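Local atomic coordinates of cobalamin biosynthesis protein CobN (Mycobacterium tuberculosis, PDB entry 7C6O), a protein that forms the catalytic subunit of cobaltochelatase, which probably inserts cobalt into the corrin ring, with ATP hydrolysis, during cobalamin biosynthesis. Residues Pro40-Leu45 against Phe155-Val160. Residues are numbered along the deposited sequence; the frame is centred on the assembly and turned at random.
Sequences PTVLLL and FLCDTV
The pyrrolidine ring of Pro40 receives the sulfur of Cys157 obliquely, displaced to one face of the ring and out toward its CB-CG-CD rim. Pro40 CG and Cys157 SG lie 3.7 Å apart, with CB equally near and CD only slightly farther, so the sulfur lies over that side of the ring, shared among three carbons. The aromatic ring of Phe155, on the same helix, carries the hydroxyl of Thr159 on one face, 3.4 Å above the plane and offset toward the rim. Phe155 also meets Phe167 edge-to-face, and Tyr140 with the planes at about 45°. Cys157 reaches the proline because SG stands anti to its carbonyl carbon and beside its backbone N (chi1 -72°). From there the sulfur also touches Val42, whose CG2 lies 4.3 Å from Cys157 SG. The other branch of the valine turns to the preceding helix residue, Val42 CG1 being 4.5 Å from Leu156 CD1.

How a central strand of a parallel alpha/beta sheet is covered at its N-terminal end by a later helix, 146-161, is well illustrated here. Strand 42-46 runs between strands 62-65 and 84-89 in a four-stranded sheet of order 2-1-3-4, resembling the first four strands of a flavodoxin-like sheet. Leu156 bridges onward to Ile84 and Val86 of the neighbouring strand, while Phe165 covers Pro40 from the loop after the helix. All four touching residues are buried, and their contact is purely apolar. Within the helix, Phe155 O is gripped twice: Thr159 OG1 donates to it at 2.8 Å, tilted 29° from the carbonyl plane, and Thr159 N arrives from the opposite face. The Asp158 carboxylate, just before Thr159, hydrogen-bonds Thr163 OG1 and the backbone N of Phe165 and Gly166, tying down the following loop.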
ATOM      1  N   PRO A  40      22.093  52.268  13.423  1.00 27.64           N
ATOM      2  CA  PRO A  40      22.287  51.648  14.740  1.00 24.67           C
ATOM      3  C   PRO A  40      21.964  50.162  14.706  1.00 22.42           C
ATOM      4  O   PRO A  40      21.082  49.709  13.973  1.00 22.85           O
ATOM      5  CB  PRO A  40      21.314  52.411  15.647  1.00 25.02           C
ATOM      6  CG  PRO A  40      20.995  53.664  14.910  1.00 25.93           C
ATOM      7  CD  PRO A  40      21.019  53.276  13.473  1.00 25.42           C
ATOM      8  N   THR A  41      22.697  49.401  15.510  1.00 19.33           N
ATOM      9  CA  THR A  41      22.539  47.954  15.560  1.00 20.96           C
ATOM     10  C   THR A  41      21.510  47.590  16.623  1.00 18.88           C
ATOM     11  O   THR A  41      21.667  47.948  17.794  1.00 17.73           O
ATOM     12  CB  THR A  41      23.871  47.273  15.859  1.00 26.03           C
ATOM     13  OG1 THR A  41      24.809  47.580  14.821  1.00 27.61           O
ATOM     14  CG2 THR A  41      23.685  45.769  15.935  1.00 26.30           C
ATOM     15  N   VAL A  42      20.467  46.873  16.215  1.00 18.22           N
ATOM     16  CA  VAL A  42      19.436  46.388  17.125  1.00 15.95           C
ATOM     17  C   VAL A  42      19.606  44.883  17.264  1.00 18.06           C
ATOM     18  O   VAL A  42      19.548  44.149  16.269  1.00 19.18           O
ATOM     19  CB  VAL A  42      18.026  46.744  16.632  1.00 17.71           C
ATOM     20  CG1 VAL A  42      16.975  46.106  17.530  1.00 17.43           C
ATOM     21  CG2 VAL A  42      17.850  48.254  16.590  1.00 18.52           C
ATOM     22  N   LEU A  43      19.823  44.424  18.491  1.00 17.55           N
ATOM     23  CA  LEU A  43      19.924  43.001  18.782  1.00 15.56           C
ATOM     24  C   LEU A  43      18.537  42.465  19.116  1.00 15.40           C
ATOM     25  O   LEU A  43      17.890  42.948  20.051  1.00 16.43           O
ATOM     26  CB  LEU A  43      20.894  42.757  19.937  1.00 15.85           C
ATOM     27  CG  LEU A  43      21.034  41.314  20.432  1.00 16.97           C
ATOM     28  CD1 LEU A  43      21.525  40.404  19.317  1.00 17.87           C
ATOM     29  CD2 LEU A  43      21.966  41.251  21.630  1.00 14.55           C
ATOM     30  N   LEU A  44      18.081  41.477  18.348  1.00 14.50           N
ATOM     31  CA  LEU A  44      16.794  40.826  18.564  1.00 14.44           C
ATOM     32  C   LEU A  44      17.032  39.431  19.125  1.00 15.49           C
ATOM     33  O   LEU A  44      17.627  38.583  18.452  1.00 15.32           O
ATOM     34  CB  LEU A  44      15.994  40.749  17.263  1.00 15.85           C
ATOM     35  CG  LEU A  44      14.669  39.987  17.334  1.00 13.34           C
ATOM     36  CD1 LEU A  44      13.729  40.647  18.337  1.00 15.97           C
ATOM     37  CD2 LEU A  44      14.028  39.901  15.957  1.00 14.16           C
ATOM     38  N   LEU A  45      16.571  39.197  20.351  1.00 13.22           N
ATOM     39  CA  LEU A  45      16.659  37.893  21.008  1.00 12.77           C
ATOM     40  C   LEU A  45      15.236  37.368  21.163  1.00 13.67           C
ATOM     41  O   LEU A  45      14.491  37.830  22.029  1.00 15.99           O
ATOM     42  CB  LEU A  45      17.356  38.007  22.362  1.00 11.73           C
ATOM     43  CG  LEU A  45      18.755  38.622  22.365  1.00 14.81           C
ATOM     44  CD1 LEU A  45      19.200  38.940  23.784  1.00 14.04           C
ATOM     45  CD2 LEU A  45      19.744  37.682  21.684  1.00 17.03           C
ATOM     46  N   PHE A 155      11.364  52.497  14.320  1.00 16.41           N
ATOM     47  CA  PHE A 155      10.627  52.995  15.476  1.00 15.83           C
ATOM     48  C   PHE A 155      11.515  53.038  16.713  1.00 14.03           C
ATOM     49  O   PHE A 155      11.527  54.030  17.449  1.00 14.95           O
ATOM     50  CB  PHE A 155       9.394  52.126  15.735  1.00 13.38           C
ATOM     51  CG  PHE A 155       8.751  52.375  17.071  1.00 16.03           C
ATOM     52  CD1 PHE A 155       7.959  53.495  17.276  1.00 15.69           C
ATOM     53  CD2 PHE A 155       8.952  51.498  18.128  1.00 13.72           C
ATOM     54  CE1 PHE A 155       7.374  53.735  18.506  1.00 16.12           C
ATOM     55  CE2 PHE A 155       8.370  51.728  19.362  1.00 12.39           C
ATOM     56  CZ  PHE A 155       7.580  52.849  19.553  1.00 17.26           C
ATOM     57  N   LEU A 156      12.270  51.966  16.956  1.00 11.47           N
ATOM     58  CA  LEU A 156      13.100  51.916  18.153  1.00 12.08           C
ATOM     59  C   LEU A 156      14.249  52.912  18.075  1.00 14.49           C
ATOM     60  O   LEU A 156      14.558  53.588  19.063  1.00 15.01           O
ATOM     61  CB  LEU A 156      13.631  50.503  18.363  1.00 13.09           C
ATOM     62  CG  LEU A 156      12.557  49.491  18.750  1.00 13.64           C
ATOM     63  CD1 LEU A 156      13.153  48.102  18.778  1.00 14.52           C
ATOM     64  CD2 LEU A 156      11.962  49.865  20.098  1.00 12.92           C
ATOM     65  N   CYS A 157      14.892  53.015  16.911  1.00 15.12           N
ATOM     66  CA  CYS A 157      15.983  53.971  16.750  1.00 16.05           C
ATOM     67  C   CYS A 157      15.501  55.400  16.974  1.00 13.66           C
ATOM     68  O   CYS A 157      16.100  56.153  17.753  1.00 16.46           O
ATOM     69  CB  CYS A 157      16.609  53.822  15.363  1.00 17.41           C
ATOM     70  SG  CYS A 157      17.599  52.333  15.156  1.00 19.34           S
ATOM     71  N   ASP A 158      14.414  55.791  16.305  1.00 16.87           N
ATOM     72  CA  ASP A 158      13.920  57.160  16.440  1.00 18.34           C
ATOM     73  C   ASP A 158      13.422  57.438  17.853  1.00 17.53           C
ATOM     74  O   ASP A 158      13.599  58.547  18.372  1.00 16.05           O
ATOM     75  CB  ASP A 158      12.806  57.428  15.428  1.00 17.70           C
ATOM     76  CG  ASP A 158      13.316  57.517  14.004  1.00 21.35           C
ATOM     77  OD1 ASP A 158      14.517  57.250  13.777  1.00 19.15           O
ATOM     78  OD2 ASP A 158      12.509  57.861  13.112  1.00 22.85           O
ATOM     79  N   THR A 159      12.792  56.450  18.490  1.00 14.82           N
ATOM     80  CA  THR A 159      12.229  56.664  19.817  1.00 16.30           C
ATOM     81  C   THR A 159      13.311  56.686  20.887  1.00 18.07           C
ATOM     82  O   THR A 159      13.317  57.566  21.755  1.00 18.08           O
ATOM     83  CB  THR A 159      11.194  55.578  20.135  1.00 15.67           C
ATOM     84  OG1 THR A 159      10.124  55.644  19.188  1.00 15.12           O
ATOM     85  CG2 THR A 159      10.637  55.764  21.542  1.00 15.75           C
ATOM     86  N   VAL A 160      14.232  55.725  20.841  1.00 15.33           N
ATOM     87  CA  VAL A 160      15.226  55.561  21.897  1.00 14.12           C
ATOM     88  C   VAL A 160      16.452  56.429  21.653  1.00 16.29           C
ATOM     89  O   VAL A 160      16.941  57.097  22.567  1.00 16.87           O
ATOM     90  CB  VAL A 160      15.611  54.071  22.032  1.00 15.61           C
ATOM     91  CG1 VAL A 160      16.703  53.894  23.078  1.00 17.26           C
ATOM     92  CG2 VAL A 160      14.380  53.237  22.382  1.00 13.88           C
TER